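Local coordinates for L-ribulose 3-epimerase (PDB 3VYL) that catalyses the epimerisation of ketoses at C3, interconverting L-ribulose and L-xylulose most efficiently and acting more weakly on other ketoses, probably with manganese as cofactor, at the interface of chains A and B. Residues are numbered along the deposited sequence; one frame, centred on the assembly and turned at random. Chains: chain A/B, L-ribulose 3-epimerase.

The interface of chains A and B. Residues chain A 283, 286-287, 290; chain B 211, 215-217.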
# COMPACT_ATOMS: atom_id res chain seq x y z
N THR A 283 0.58 8.06 -15.29
CA THR A 283 -0.04 6.84 -14.80
C THR A 283 -1.39 7.10 -14.10
O THR A 283 -2.39 6.42 -14.38
CB THR A 283 0.90 6.08 -13.86
OG1 THR A 283 2.20 6.03 -14.44
CG2 THR A 283 0.42 4.65 -13.66
N ARG A 286 -3.87 8.08 -17.02
CA ARG A 286 -4.24 6.80 -17.58
C ARG A 286 -5.30 6.05 -16.76
O ARG A 286 -6.31 5.61 -17.31
CB ARG A 286 -2.99 5.92 -17.67
CG ARG A 286 -2.47 5.65 -19.06
CD ARG A 286 -1.63 6.77 -19.62
NE ARG A 286 -1.78 6.77 -21.08
CZ ARG A 286 -0.84 6.39 -21.93
NH1 ARG A 286 0.34 6.00 -21.50
NH2 ARG A 286 -1.09 6.41 -23.23
N LYS A 287 -5.10 5.93 -15.45
CA LYS A 287 -5.97 5.06 -14.64
C LYS A 287 -7.34 5.65 -14.32
O LYS A 287 -8.34 4.95 -14.36
CB LYS A 287 -5.26 4.54 -13.39
CG LYS A 287 -5.73 5.11 -12.07
CD LYS A 287 -5.59 4.10 -10.93
CE LYS A 287 -4.14 3.80 -10.59
NZ LYS A 287 -3.86 3.69 -9.12
N LEU A 290 -9.42 5.00 -17.18
CA LEU A 290 -9.80 3.59 -17.25
C LEU A 290 -11.03 3.31 -16.37
O LEU A 290 -12.01 2.69 -16.84
CB LEU A 290 -8.63 2.68 -16.88
CG LEU A 290 -8.85 1.17 -17.01
CD1 LEU A 290 -9.34 0.77 -18.40
CD2 LEU A 290 -7.57 0.42 -16.68
N HIS B 211 -5.02 -6.13 -14.32
CA HIS B 211 -6.02 -6.23 -15.40
C HIS B 211 -5.41 -6.50 -16.75
O HIS B 211 -6.14 -6.63 -17.74
CB HIS B 211 -6.88 -4.98 -15.44
CG HIS B 211 -6.08 -3.69 -15.46
ND1 HIS B 211 -4.92 -3.55 -16.14
CD2 HIS B 211 -6.35 -2.44 -14.87
CE1 HIS B 211 -4.47 -2.29 -16.00
NE2 HIS B 211 -5.34 -1.62 -15.21
N LEU B 215 1.02 -0.88 -16.93
CA LEU B 215 1.65 -0.93 -15.63
C LEU B 215 1.27 0.27 -14.79
O LEU B 215 1.28 1.40 -15.28
CB LEU B 215 3.15 -0.97 -15.80
CG LEU B 215 3.74 -2.35 -15.92
CD1 LEU B 215 2.72 -3.36 -16.44
CD2 LEU B 215 5.00 -2.30 -16.76
N GLY B 216 0.92 0.01 -13.53
CA GLY B 216 0.56 1.06 -12.58
C GLY B 216 -0.85 1.58 -12.70
O GLY B 216 -1.25 2.49 -11.96
N THR B 217 -1.63 1.02 -13.63
CA THR B 217 -3.02 1.45 -13.80
C THR B 217 -4.02 0.45 -13.22
O THR B 217 -5.23 0.56 -13.48
CB THR B 217 -3.37 1.79 -15.27
OG1 THR B 217 -3.30 0.62 -16.09
CG2 THR B 217 -2.43 2.86 -15.81
O HOH W 1 -0.88 3.66 -9.56
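A water links B:Gly216 to A:Lys287: it lies 2.7 Å from the backbone carbonyl O of B:Gly216 and 3.0 Å from NZ of A:Lys287, so the lysine amino group reaches the carbonyl through one solvent molecule. The CE methylene of A:Lys287 and the methyl CG2 of A:Thr283 pack near the same oxygen. The two partners are TIM-barrel subunits of the xylose isomerase-like family: chain A offers one side of its long C-terminal helix 266-292, chain B a loop running through residues 211-217. The whole interface is two-fold symmetric, so this helix-on-loop patch has a twin with the chains exchanged; the crystal by itself does not establish that the pair forms in solution.

B:Thr217 lies against the helix. Its chi1 of 65° sets OG1 between the backbone N and the carbonyl carbon and leaves the CG2 methyl anti to the carbonyl carbon, beside the N, facing the helix, 3.6 Å from CB of A:Arg286. The guanidinium end of that arginine extends away from the threonine, leaving the root of the chain to make the contact. Beside it, CB of B:Thr217 packs on CB of A:Lys287 at 3.8 Å.

Farther along the helix, A:Leu290 and B:His211 approach from opposite directions. With CG anti to the backbone N (chi1 -175°), the leucine sends its CD2 methyl to the imidazole, 3.6 Å from CD2 of B:His211. Within chain B, NE2 of this histidine hydrogen-bonds O of B:Thr217 at 2.8 Å. The donor stands above the carbonyl plane, well away from a lone-pair direction, yet the bond ties the ring to the loop segment that meets the helix.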